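Local coordinates for protein putative sesquiterpene cyclase (PDB 4MC3) that converts (2E,6E)-farnesyl diphosphate and water into (2Z,6E)-hedycaryol and diphosphate by a magnesium-dependent 1,11-cyclization, at residues 11-16 and 300-305; 58-62 and 294-298; 138-142 and 186-190; 104-109 and 146-151; 73-77 and 126-130. All blocks are in the same frame, centred on the assembly; numbering follows the deposited sequence.

Contact 1. Residues 11-16 and 300-305; sequences VPFPLE and AANLSG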
# COMPACT_ATOMS: atom_id res chain seq x y z
N VAL A 11 3.61 -15.02 10.96
CA VAL A 11 4.20 -14.89 9.64
C VAL A 11 5.66 -15.35 9.73
O VAL A 11 6.39 -14.93 10.62
CB VAL A 11 4.12 -13.42 9.14
CG1 VAL A 11 4.70 -13.32 7.78
CG2 VAL A 11 2.66 -12.96 9.11
N PRO A 12 6.10 -16.21 8.80
CA PRO A 12 7.43 -16.84 8.93
C PRO A 12 8.60 -15.97 8.51
O PRO A 12 9.75 -16.30 8.82
CB PRO A 12 7.34 -18.02 7.98
CG PRO A 12 6.27 -17.69 7.03
CD PRO A 12 5.27 -16.92 7.81
N PHE A 13 8.31 -14.87 7.81
CA PHE A 13 9.34 -14.07 7.19
C PHE A 13 10.02 -13.20 8.25
O PHE A 13 9.36 -12.69 9.16
CB PHE A 13 8.72 -13.19 6.08
CG PHE A 13 7.87 -13.97 5.10
CD1 PHE A 13 8.40 -15.00 4.32
CD2 PHE A 13 6.50 -13.71 5.00
CE1 PHE A 13 7.58 -15.75 3.46
CE2 PHE A 13 5.70 -14.44 4.13
CZ PHE A 13 6.24 -15.47 3.37
N PRO A 14 11.36 -13.01 8.14
CA PRO A 14 12.01 -12.17 9.11
C PRO A 14 11.45 -10.74 9.15
O PRO A 14 10.97 -10.22 8.11
CB PRO A 14 13.49 -12.19 8.69
CG PRO A 14 13.64 -13.46 7.92
CD PRO A 14 12.32 -13.65 7.21
N LEU A 15 11.49 -10.16 10.34
CA LEU A 15 11.11 -8.78 10.55
C LEU A 15 12.31 -7.90 10.23
O LEU A 15 13.30 -7.94 10.90
CB LEU A 15 10.61 -8.51 11.97
CG LEU A 15 10.27 -7.07 12.30
CD1 LEU A 15 9.03 -6.69 11.50
CD2 LEU A 15 9.99 -6.88 13.78
N GLU A 16 12.19 -7.08 9.18
CA GLU A 16 13.23 -6.16 8.68
C GLU A 16 12.78 -4.69 8.81
O GLU A 16 11.60 -4.39 8.63
CB GLU A 16 13.54 -6.44 7.21
CG GLU A 16 13.95 -7.85 6.90
CD GLU A 16 14.23 -8.10 5.44
OE1 GLU A 16 14.48 -7.17 4.63
OE2 GLU A 16 14.30 -9.27 5.09
N ALA A 300 7.05 -10.09 0.71
CA ALA A 300 6.91 -11.01 1.83
C ALA A 300 7.29 -10.41 3.22
O ALA A 300 6.55 -10.57 4.18
CB ALA A 300 7.71 -12.26 1.57
N ALA A 301 8.41 -9.69 3.28
CA ALA A 301 8.84 -9.00 4.49
C ALA A 301 7.74 -8.14 5.00
O ALA A 301 7.56 -8.04 6.19
CB ALA A 301 10.08 -8.14 4.23
N ASN A 302 7.02 -7.45 4.11
CA ASN A 302 5.97 -6.54 4.56
C ASN A 302 4.83 -7.24 5.32
O ASN A 302 4.18 -6.59 6.15
CB ASN A 302 5.39 -5.78 3.35
CG ASN A 302 6.10 -4.50 3.09
OD1 ASN A 302 7.18 -4.47 2.42
ND2 ASN A 302 5.56 -3.45 3.63
N LEU A 303 4.60 -8.52 5.04
CA LEU A 303 3.57 -9.21 5.87
C LEU A 303 3.97 -9.24 7.38
O LEU A 303 3.16 -8.98 8.25
CB LEU A 303 3.31 -10.61 5.36
CG LEU A 303 2.35 -10.73 4.16
CD1 LEU A 303 2.83 -10.11 2.86
CD2 LEU A 303 1.99 -12.21 3.95
N SER A 304 5.26 -9.43 7.66
CA SER A 304 5.77 -9.36 9.04
C SER A 304 5.84 -7.95 9.54
O SER A 304 5.37 -7.65 10.63
CB SER A 304 7.16 -9.99 9.13
OG SER A 304 7.03 -11.39 9.00
N GLY A 305 6.37 -7.01 8.71
CA GLY A 305 6.52 -5.64 9.19
C GLY A 305 5.21 -5.00 9.48
O GLY A 305 5.08 -4.26 10.47
O HOH W 1 9.74 -7.29 7.72
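Val11 opens the contact with a single methyl: CG1, set anti to the backbone N (chi1 -179°), lies 3.3 Å from Ser304 OG and also rests on Leu303 CB, the two side chains crossing at about a right angle. Pro12 does not touch the helix, but its CG sits over one face of the Phe13 ring. The opposite face of that ring takes Ala300 CB, 3.7 Å from the Phe13 ring centroid and almost exactly on the normal, a CH-pi contact. At the rim of the same ring, Phe13 CD2 approaches Ala300 O to 3.2 Å, and Leu303 CD2 lies near the ring plane beside CE2. Replacing Phe13 by an alanine would probably leave the methyl of Ala300 without its aromatic cover and open a gap between the loop and helix 250-282, whose Leu265, Leu269 and Arg272 also touch the ring. The arrangement is an irregular N-terminal segment laid over helix 286-309, the last of the class I terpene cyclase fold. The backbone of Phe13 is fastened as well, since Ser304 OG donates to Phe13 O at 2.7 Å, tilted 34° from the carbonyl plane. Beyond Pro14, whose carbonyl oxygen turns to the helix, Leu15 reaches down with CD1 to Gly305 CA at 3.6 Å, where the glycine has no side chain to meet it. Glu16 N donates to a water 2.9 Å away that also lies within hydrogen-bonding distance of Pro14 O and Ala301 O, while the Glu16 carboxylate passes Ala301 CB to form a salt bridge with Arg62.

Contact 2. Residues 58-62 and 294-298; sequences YVWPR and DYAAN
Asp294 meets Arg62 through one carboxylate oxygen: Arg62 NH1 donates to Asp294 OD2 at 3.0 Å, the N-H pointing at the acceptor with an angle of 152°. The oxygen lies close to the guanidinium plane, but the nitrogen stands well above the carboxylate plane; only NH1 and OD2 are engaged, and with the two planes 72° apart the pair is not a coplanar, two-bond one. Arg62 gets there with its chain extended from CG to NE, and its CD also passes 3.4 Å from Asp294 OD2. One turn further along helix 286-309, Ala297 offers its methyl to the same guanidinium, CB lying 3.8 Å from Arg62 NH1. Asn298 follows, and its chi1 of -171° carries the amide between the carbonyl of Val59, at the end of helix 52-59, and the ring of Pro61. This is where the chain leaves that helix, Trp60 being the first residue to depart from helical angles. Each member of the salt bridge has a second partner: Glu16 takes Arg62 NE, and Arg191 binds Asp294 OD2. The opposite charges therefore form an alternating chain, in which each arginine probably favours the ionised state of the acids beside it.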
# COMPACT_ATOMS: atom_id res chain seq x y z
N TYR A 58 9.36 0.19 7.53
CA TYR A 58 8.87 -1.20 7.42
C TYR A 58 8.41 -1.58 6.00
O TYR A 58 8.42 -2.75 5.60
CB TYR A 58 7.72 -1.50 8.37
CG TYR A 58 8.12 -1.69 9.82
CD1 TYR A 58 7.66 -0.87 10.81
CD2 TYR A 58 9.02 -2.70 10.17
CE1 TYR A 58 8.02 -1.10 12.16
CE2 TYR A 58 9.41 -2.91 11.49
CZ TYR A 58 8.90 -2.11 12.48
OH TYR A 58 9.29 -2.33 13.79
N VAL A 59 7.98 -0.59 5.23
CA VAL A 59 7.61 -0.85 3.84
C VAL A 59 8.81 -1.14 2.93
O VAL A 59 8.77 -2.02 2.08
CB VAL A 59 6.76 0.32 3.22
CG1 VAL A 59 6.49 0.03 1.76
CG2 VAL A 59 5.47 0.52 4.00
N TRP A 60 9.88 -0.34 3.11
CA TRP A 60 11.07 -0.38 2.31
C TRP A 60 12.30 -0.65 3.16
O TRP A 60 13.24 0.16 3.15
CB TRP A 60 11.27 0.92 1.49
CG TRP A 60 10.11 1.27 0.64
CD1 TRP A 60 9.72 0.67 -0.53
CD2 TRP A 60 9.20 2.34 0.85
NE1 TRP A 60 8.58 1.29 -1.02
CE2 TRP A 60 8.24 2.31 -0.18
CE3 TRP A 60 9.06 3.32 1.86
CZ2 TRP A 60 7.23 3.25 -0.26
CZ3 TRP A 60 8.04 4.21 1.80
CH2 TRP A 60 7.11 4.17 0.75
N PRO A 61 12.34 -1.80 3.86
CA PRO A 61 13.49 -2.06 4.75
C PRO A 61 14.83 -2.14 4.10
O PRO A 61 15.84 -1.90 4.76
CB PRO A 61 13.12 -3.39 5.44
CG PRO A 61 12.18 -4.05 4.43
CD PRO A 61 11.35 -2.88 3.92
N ARG A 62 14.87 -2.47 2.80
CA ARG A 62 16.10 -2.65 2.06
C ARG A 62 16.52 -1.42 1.24
O ARG A 62 17.52 -1.48 0.51
CB ARG A 62 15.98 -3.86 1.13
CG ARG A 62 15.72 -5.11 2.01
CD ARG A 62 15.46 -6.34 1.14
NE ARG A 62 15.21 -7.51 1.97
CZ ARG A 62 15.32 -8.79 1.56
NH1 ARG A 62 15.68 -9.02 0.31
NH2 ARG A 62 15.12 -9.80 2.39
N ASP A 294 14.38 -10.07 -5.25
CA ASP A 294 14.53 -9.13 -4.14
C ASP A 294 13.18 -8.39 -3.94
O ASP A 294 12.75 -8.16 -2.79
CB ASP A 294 15.68 -8.15 -4.43
CG ASP A 294 16.32 -7.54 -3.19
OD1 ASP A 294 17.54 -7.22 -3.26
OD2 ASP A 294 15.68 -7.31 -2.16
N TYR A 295 12.56 -7.95 -5.03
CA TYR A 295 11.24 -7.30 -4.93
C TYR A 295 10.24 -8.21 -4.24
O TYR A 295 9.53 -7.80 -3.34
CB TYR A 295 10.76 -6.95 -6.32
CG TYR A 295 9.41 -6.34 -6.49
CD1 TYR A 295 9.26 -4.98 -6.51
CD2 TYR A 295 8.29 -7.11 -6.69
CE1 TYR A 295 8.02 -4.41 -6.78
CE2 TYR A 295 7.04 -6.57 -6.89
CZ TYR A 295 6.92 -5.19 -6.93
OH TYR A 295 5.68 -4.69 -7.24
N ALA A 296 10.17 -9.48 -4.64
CA ALA A 296 9.23 -10.42 -4.04
C ALA A 296 9.55 -10.73 -2.57
O ALA A 296 8.65 -10.87 -1.72
CB ALA A 296 9.22 -11.71 -4.83
N ALA A 297 10.82 -10.79 -2.21
CA ALA A 297 11.19 -10.91 -0.80
C ALA A 297 10.77 -9.74 0.03
O ALA A 297 10.43 -9.88 1.23
CB ALA A 297 12.71 -11.15 -0.62
N ASN A 298 10.76 -8.55 -0.57
CA ASN A 298 10.30 -7.35 0.14
C ASN A 298 8.78 -7.38 0.36
O ASN A 298 8.28 -6.96 1.41
CB ASN A 298 10.69 -6.07 -0.65
CG ASN A 298 10.44 -4.85 0.15
OD1 ASN A 298 9.49 -4.06 -0.13
ND2 ASN A 298 11.21 -4.69 1.16

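Contact 3. Residues 138-142 and 186-190; sequences WCDAF and DLDEL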
# COMPACT_ATOMS: atom_id res chain seq x y z
N TRP A 138 7.00 1.83 -15.83
CA TRP A 138 6.89 1.98 -14.36
C TRP A 138 5.96 3.11 -13.97
O TRP A 138 5.11 2.99 -13.13
CB TRP A 138 8.26 2.18 -13.73
CG TRP A 138 8.17 2.32 -12.23
CD1 TRP A 138 8.17 1.28 -11.34
CD2 TRP A 138 8.03 3.50 -11.49
NE1 TRP A 138 7.98 1.77 -10.08
CE2 TRP A 138 7.89 3.13 -10.13
CE3 TRP A 138 7.92 4.87 -11.81
CZ2 TRP A 138 7.68 4.04 -9.13
CZ3 TRP A 138 7.68 5.79 -10.81
CH2 TRP A 138 7.56 5.36 -9.44
N CYS A 139 6.10 4.26 -14.63
CA CYS A 139 5.28 5.43 -14.34
C CYS A 139 3.81 5.09 -14.53
O CYS A 139 2.97 5.44 -13.72
CB CYS A 139 5.68 6.66 -15.16
SG CYS A 139 7.32 7.33 -14.82
N ASP A 140 3.51 4.41 -15.63
CA ASP A 140 2.13 4.05 -15.92
C ASP A 140 1.58 3.08 -14.83
O ASP A 140 0.40 3.16 -14.43
CB ASP A 140 2.03 3.38 -17.27
CG ASP A 140 2.15 4.34 -18.42
OD1 ASP A 140 2.07 5.57 -18.23
OD2 ASP A 140 2.28 3.85 -19.55
N ALA A 141 2.41 2.14 -14.35
CA ALA A 141 2.00 1.17 -13.32
C ALA A 141 1.72 1.91 -12.03
O ALA A 141 0.68 1.71 -11.40
CB ALA A 141 3.07 0.13 -13.12
N PHE A 142 2.62 2.82 -11.65
CA PHE A 142 2.47 3.60 -10.41
C PHE A 142 1.20 4.46 -10.49
O PHE A 142 0.40 4.43 -9.54
CB PHE A 142 3.69 4.51 -10.15
CG PHE A 142 3.53 5.34 -8.93
CD1 PHE A 142 3.95 4.86 -7.69
CD2 PHE A 142 2.92 6.58 -8.97
CE1 PHE A 142 3.78 5.58 -6.55
CE2 PHE A 142 2.69 7.32 -7.79
CZ PHE A 142 3.18 6.84 -6.58
N ASP A 186 5.45 -0.50 -5.84
CA ASP A 186 6.03 0.10 -7.02
C ASP A 186 7.26 0.96 -6.68
O ASP A 186 8.27 0.97 -7.41
CB ASP A 186 5.01 0.98 -7.77
CG ASP A 186 3.87 0.19 -8.41
OD1 ASP A 186 4.03 -0.98 -8.76
OD2 ASP A 186 2.79 0.83 -8.55
N LEU A 187 7.20 1.75 -5.60
CA LEU A 187 8.31 2.57 -5.20
C LEU A 187 9.54 1.79 -4.78
O LEU A 187 10.67 2.33 -4.85
CB LEU A 187 7.89 3.59 -4.13
CG LEU A 187 6.91 4.71 -4.52
CD1 LEU A 187 6.26 5.41 -3.37
CD2 LEU A 187 7.65 5.75 -5.43
N ASP A 188 9.37 0.54 -4.35
CA ASP A 188 10.50 -0.30 -4.00
C ASP A 188 11.42 -0.54 -5.22
O ASP A 188 12.62 -0.80 -5.05
CB ASP A 188 10.05 -1.63 -3.44
CG ASP A 188 11.19 -2.43 -2.75
OD1 ASP A 188 11.97 -1.82 -2.01
OD2 ASP A 188 11.29 -3.67 -3.03
N GLU A 189 10.90 -0.40 -6.44
CA GLU A 189 11.72 -0.64 -7.62
C GLU A 189 12.85 0.41 -7.71
O GLU A 189 13.87 0.14 -8.33
CB GLU A 189 10.90 -0.65 -8.88
CG GLU A 189 9.89 -1.74 -8.95
CD GLU A 189 9.29 -1.93 -10.34
OE1 GLU A 189 10.07 -1.93 -11.34
OE2 GLU A 189 8.04 -2.07 -10.45
N LEU A 190 12.68 1.58 -7.09
CA LEU A 190 13.68 2.62 -7.15
C LEU A 190 14.99 2.18 -6.49
O LEU A 190 16.06 2.71 -6.84
CB LEU A 190 13.17 3.88 -6.52
CG LEU A 190 12.33 4.80 -7.40
CD1 LEU A 190 11.09 4.22 -7.97
CD2 LEU A 190 11.90 6.05 -6.69
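Trp138 and Phe142, one turn apart on helix 136-160, both hold CG anti to the backbone N (chi1 -179° for Trp138), which throws the two rings off the same side of the helix toward segment 186-190. The indole arrives edge first. Its NE1 donates to the backbone oxygen of Asp186 at 2.8 Å, with an N-H...O angle of 150°; the oxygen lies near the ring plane, whereas the nitrogen stands 49° out of the carbonyl plane. Glu189 N reaches Asp186 O from the other face of that plane, so two donors grip a buried carbonyl in the stretch that leads on to a 3-10 segment at 189-190. Beside this bond the carboxylate of Glu189 meets the same indole edge, OE2 lying 3.5 Å from Trp138 CD1, with its plane almost perpendicular to the ring; the charge itself is answered by Arg201. Leu190 CD1 approaches the benzo ring, 3.6 Å from Trp138 CZ2, and Phe142 CB stands over the rim of an indole face. Leu187 serves both rings, with CD2 at the indole edge 4.0 Å from Trp138 CH2 and CG 3.8 Å from Phe142 CE1. Asp186 CB meets the rim of the phenyl ring, and its carboxylate runs past Phe142 CA to a hydrogen bond with His145. Around this buried core, the Phe142 ring meets that of Trp127 with the two planes nearly parallel and meets Trp74 edge-to-face, while Glu189 touches Tyr295, so that helices 118-131, 65-84 and 286-309 all pack against the joint between helices 136-160 and 181-188.

Contact 4. Residues 104-109 and 146-151; sequences LRGTLH and FEAFLQ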
# COMPACT_ATOMS: atom_id res chain seq x y z
N LEU A 104 -7.09 15.70 -7.46
CA LEU A 104 -5.82 15.01 -7.20
C LEU A 104 -5.40 14.15 -8.40
O LEU A 104 -4.24 14.16 -8.85
CB LEU A 104 -5.93 14.20 -5.92
CG LEU A 104 -6.02 15.02 -4.63
CD1 LEU A 104 -6.45 14.15 -3.46
CD2 LEU A 104 -4.73 15.74 -4.28
N ARG A 105 -6.33 13.37 -8.92
CA ARG A 105 -6.08 12.49 -10.04
C ARG A 105 -5.58 13.26 -11.25
O ARG A 105 -4.66 12.81 -11.99
CB ARG A 105 -7.35 11.72 -10.41
CG ARG A 105 -7.65 10.56 -9.50
CD ARG A 105 -8.96 9.90 -9.91
NE ARG A 105 -8.70 9.20 -11.15
CZ ARG A 105 -9.30 8.11 -11.57
NH1 ARG A 105 -10.28 7.54 -10.87
NH2 ARG A 105 -8.91 7.58 -12.72
N GLY A 106 -6.19 14.41 -11.46
CA GLY A 106 -5.85 15.31 -12.53
C GLY A 106 -4.40 15.73 -12.48
O GLY A 106 -3.75 15.83 -13.56
N THR A 107 -3.88 15.95 -11.27
CA THR A 107 -2.49 16.41 -11.11
C THR A 107 -1.51 15.41 -11.70
O THR A 107 -0.41 15.80 -12.14
CB THR A 107 -2.07 16.82 -9.66
OG1 THR A 107 -1.88 15.66 -8.84
CG2 THR A 107 -3.07 17.75 -9.01
N LEU A 108 -1.89 14.15 -11.74
CA LEU A 108 -1.00 13.07 -12.23
C LEU A 108 -0.88 13.08 -13.74
O LEU A 108 -0.05 12.36 -14.30
CB LEU A 108 -1.45 11.72 -11.76
CG LEU A 108 -1.64 11.70 -10.25
CD1 LEU A 108 -2.23 10.35 -9.94
CD2 LEU A 108 -0.25 11.94 -9.62
N HIS A 109 -1.68 13.92 -14.37
CA HIS A 109 -1.70 14.08 -15.81
C HIS A 109 -1.38 15.49 -16.24
O HIS A 109 -1.56 15.83 -17.38
CB HIS A 109 -3.07 13.59 -16.30
CG HIS A 109 -3.31 12.16 -15.96
ND1 HIS A 109 -2.69 11.13 -16.63
CD2 HIS A 109 -4.01 11.59 -14.95
CE1 HIS A 109 -3.04 9.98 -16.09
NE2 HIS A 109 -3.84 10.23 -15.06
N PHE A 146 -1.87 4.21 -7.92
CA PHE A 146 -2.16 5.37 -7.10
C PHE A 146 -3.57 5.89 -7.35
O PHE A 146 -4.31 6.26 -6.42
CB PHE A 146 -1.07 6.41 -7.22
CG PHE A 146 -1.13 7.45 -6.13
CD1 PHE A 146 -0.62 7.13 -4.88
CD2 PHE A 146 -1.72 8.73 -6.29
CE1 PHE A 146 -0.70 8.04 -3.85
CE2 PHE A 146 -1.79 9.60 -5.23
CZ PHE A 146 -1.26 9.27 -4.03
N GLU A 147 -3.95 5.96 -8.63
CA GLU A 147 -5.30 6.36 -8.99
C GLU A 147 -6.33 5.38 -8.46
O GLU A 147 -7.37 5.83 -7.99
CB GLU A 147 -5.50 6.55 -10.51
CG GLU A 147 -4.78 7.78 -11.03
CD GLU A 147 -5.03 8.10 -12.48
OE1 GLU A 147 -5.19 7.21 -13.28
OE2 GLU A 147 -5.04 9.28 -12.78
N ALA A 148 -6.04 4.09 -8.52
CA ALA A 148 -6.95 3.06 -7.97
C ALA A 148 -7.14 3.33 -6.44
O ALA A 148 -8.23 3.27 -5.93
CB ALA A 148 -6.46 1.65 -8.21
N PHE A 149 -6.04 3.58 -5.74
CA PHE A 149 -6.06 3.94 -4.29
C PHE A 149 -6.96 5.16 -4.09
O PHE A 149 -7.84 5.13 -3.25
CB PHE A 149 -4.61 4.19 -3.83
CG PHE A 149 -4.49 4.87 -2.54
CD1 PHE A 149 -4.61 4.19 -1.32
CD2 PHE A 149 -4.16 6.22 -2.52
CE1 PHE A 149 -4.50 4.88 -0.12
CE2 PHE A 149 -4.06 6.89 -1.36
CZ PHE A 149 -4.25 6.26 -0.17
N LEU A 150 -6.77 6.23 -4.86
CA LEU A 150 -7.53 7.47 -4.66
C LEU A 150 -9.04 7.21 -4.92
O LEU A 150 -9.89 7.66 -4.17
CB LEU A 150 -7.03 8.55 -5.60
CG LEU A 150 -5.65 9.14 -5.23
CD1 LEU A 150 -5.29 10.14 -6.30
CD2 LEU A 150 -5.63 9.75 -3.88
N GLN A 151 -9.32 6.43 -5.94
CA GLN A 151 -10.70 6.15 -6.34
C GLN A 151 -11.46 5.39 -5.29
O GLN A 151 -12.70 5.54 -5.20
CB GLN A 151 -10.75 5.42 -7.66
CG GLN A 151 -12.16 5.38 -8.30
CD GLN A 151 -12.72 6.75 -8.70
OE1 GLN A 151 -11.99 7.79 -8.76
NE2 GLN A 151 -14.02 6.79 -8.94
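Glu147 and Arg105 cross at about a right angle, and the bend in the arginine at chi3 (71°) is what folds its guanidinium back against helix 136-160. There Glu147 CB lies over one guanidinium face, toward the rim. At the edge, Arg105 NH1 donates to Gln151 OE1 at 2.7 Å; the oxygen is in the guanidinium plane, but the nitrogen stands 63° out of the amide plane. Gln151 needs its own bend, at chi2, to bring OE1 there. The link from Arg105 NH2 to Glu147 OE1 is only a long salt bridge, 3.8 Å. A leucine in place of Arg105 would probably leave Gln151 OE1 without this donor and set its amide free to turn, while Glu147 would lose a neighbouring positive charge. Glu147 itself runs extended beyond CG, and its OE2 accepts from His109 NE2 at 2.7 Å on the syn side but tilted out of the carboxylate plane, with the ring and carboxylate planes 48° apart. Leu108 CD1 lies 3.8 Å from Glu147 CG and meets the edge of the Phe146 ring, and Leu150 CD1 touches Leu104 CB and Arg105 CG. Here the end of helix 95-107 and the residues that follow it pack, in the class I terpene cyclase fold, on the helix that presents Phe149, important for stabilizing the cation at C-11, to the bound nerolidol.

Contact 5. Residues 73-77 and 126-130; sequences KWIAL and LWQET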
# COMPACT_ATOMS: atom_id res chain seq x y z
N LYS A 73 8.01 10.79 1.69
CA LYS A 73 7.26 11.93 1.18
C LYS A 73 5.86 11.48 0.68
O LYS A 73 4.86 12.11 0.98
CB LYS A 73 8.04 12.66 0.05
CG LYS A 73 9.33 13.31 0.57
CD LYS A 73 10.09 13.98 -0.55
CE LYS A 73 11.38 14.56 -0.04
NZ LYS A 73 12.23 15.07 -1.19
N TRP A 74 5.83 10.37 -0.06
CA TRP A 74 4.54 9.83 -0.50
C TRP A 74 3.63 9.44 0.66
O TRP A 74 2.42 9.68 0.62
CB TRP A 74 4.76 8.68 -1.51
CG TRP A 74 5.13 9.13 -2.85
CD1 TRP A 74 6.36 9.28 -3.33
CD2 TRP A 74 4.23 9.56 -3.87
NE1 TRP A 74 6.32 9.77 -4.63
CE2 TRP A 74 5.01 9.93 -4.98
CE3 TRP A 74 2.84 9.62 -3.98
CZ2 TRP A 74 4.44 10.46 -6.16
CZ3 TRP A 74 2.28 10.11 -5.12
CH2 TRP A 74 3.06 10.53 -6.21
N ILE A 75 4.19 8.78 1.67
CA ILE A 75 3.37 8.40 2.84
C ILE A 75 2.86 9.63 3.60
O ILE A 75 1.69 9.69 3.96
CB ILE A 75 4.13 7.44 3.75
CG1 ILE A 75 4.37 6.08 3.03
CG2 ILE A 75 3.38 7.26 5.04
CD1 ILE A 75 5.20 5.10 3.85
N ALA A 76 3.71 10.63 3.79
CA ALA A 76 3.27 11.84 4.47
C ALA A 76 2.18 12.55 3.69
O ALA A 76 1.20 13.02 4.27
CB ALA A 76 4.45 12.77 4.67
N LEU A 77 2.36 12.66 2.38
CA LEU A 77 1.34 13.26 1.54
C LEU A 77 0.01 12.52 1.63
O LEU A 77 -1.04 13.16 1.70
CB LEU A 77 1.83 13.39 0.13
CG LEU A 77 0.87 13.99 -0.87
CD1 LEU A 77 0.54 15.44 -0.62
CD2 LEU A 77 1.46 13.78 -2.26
N LEU A 126 5.49 16.48 -6.42
CA LEU A 126 6.09 15.23 -5.96
C LEU A 126 6.07 14.23 -7.13
O LEU A 126 7.03 13.51 -7.37
CB LEU A 126 5.40 14.67 -4.74
CG LEU A 126 6.01 13.38 -4.18
CD1 LEU A 126 7.48 13.57 -3.77
CD2 LEU A 126 5.22 12.89 -2.98
N TRP A 127 4.97 14.18 -7.86
CA TRP A 127 4.92 13.32 -9.05
C TRP A 127 5.92 13.73 -10.11
O TRP A 127 6.58 12.87 -10.67
CB TRP A 127 3.48 13.20 -9.61
CG TRP A 127 3.42 12.37 -10.86
CD1 TRP A 127 3.02 12.79 -12.09
CD2 TRP A 127 3.87 11.01 -11.01
NE1 TRP A 127 3.16 11.74 -12.98
CE2 TRP A 127 3.72 10.68 -12.35
CE3 TRP A 127 4.42 10.08 -10.16
CZ2 TRP A 127 4.07 9.41 -12.83
CZ3 TRP A 127 4.76 8.83 -10.63
CH2 TRP A 127 4.61 8.53 -11.97
N GLN A 128 6.06 15.03 -10.37
CA GLN A 128 7.09 15.46 -11.31
C GLN A 128 8.48 14.94 -10.92
O GLN A 128 9.24 14.42 -11.79
CB GLN A 128 7.11 17.00 -11.48
CG GLN A 128 8.09 17.48 -12.59
CD GLN A 128 9.59 17.60 -12.20
OE1 GLN A 128 9.99 17.60 -11.01
NE2 GLN A 128 10.43 17.70 -13.23
N GLU A 129 8.83 15.07 -9.66
CA GLU A 129 10.13 14.60 -9.14
C GLU A 129 10.28 13.08 -9.26
O GLU A 129 11.32 12.56 -9.61
CB GLU A 129 10.34 15.08 -7.70
CG GLU A 129 11.56 14.46 -6.99
CD GLU A 129 11.74 14.85 -5.52
OE1 GLU A 129 10.88 15.56 -4.91
OE2 GLU A 129 12.78 14.41 -4.94
N THR A 130 9.22 12.37 -8.94
CA THR A 130 9.24 10.92 -8.94
C THR A 130 9.35 10.35 -10.37
O THR A 130 10.07 9.35 -10.61
CB THR A 130 7.97 10.43 -8.19
OG1 THR A 130 7.98 10.93 -6.83
CG2 THR A 130 7.95 8.91 -8.12
O HOH W 2 11.34 17.09 -2.92
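Trp74 turns a face of its indole to Leu126: CD2 of the leucine stands 3.5 Å from the centroid of the indole five-membered ring and 7° off its normal, a CH-pi contact. Leu126 projects across toward helix 65-84, its CG trans to the amide nitrogen (chi1 -178°), and wedges between three side chains: CD2 also meets Leu77 CD2 at 3.9 Å, the two leucines sliding past each other in opposite directions, while CD1 rests on Lys73 CB. At the indole edge, Trp74 NE1 donates to Thr130 OG1 at 3.0 Å, the oxygen close to the ring plane, and the hydroxyl in turn donates to Leu126 O, 2.8 Å from Thr130 OG1. On the benzo ring, Trp74 CZ2 comes to the edge of Trp127, nearest CE3. The two segments run nearly antiparallel, at 160°, with axes 12.0 Å apart, a separation filled by these large side chains. At the outer margin the extended Lys73 crosses Glu129 at about a right angle; Lys73 NZ to Glu129 OE2 is a long salt bridge of 3.8 Å, supplemented by a water that accepts from NZ and donates to Glu129 OE1. Chemically, the indole N-H is satisfied by the threonine oxygen, whose own hydrogen is spent on the backbone of Leu126; one bond accepted and one donated are likely to fix the rotation of Thr130 and the tilt of the indole, whereas the charges pair more loosely.

How the contacts relate
The five contacts sample one all-helical domain. Contacts 1 and 2 share helix 286-309, with centres 9 Å apart, and are joined by the Glu16-Arg62 salt bridge; both bring early parts of the chain to its last helix, so their spans enclose the other three. Contacts 3 and 4 share helix 136-160, their centres 14 Å apart. Contact 5, its centre about 12 Å from each of theirs, touches both through Trp74 and Trp127. It closes before contact 3 opens, while contact 4 interleaves with both, tying together helices distant in sequence. Contact 2 touches contacts 3 and 5. Contacts 1 and 4 have centres about 29 Å apart, so the set spans the domain from the N-terminal loop to helix 95-107.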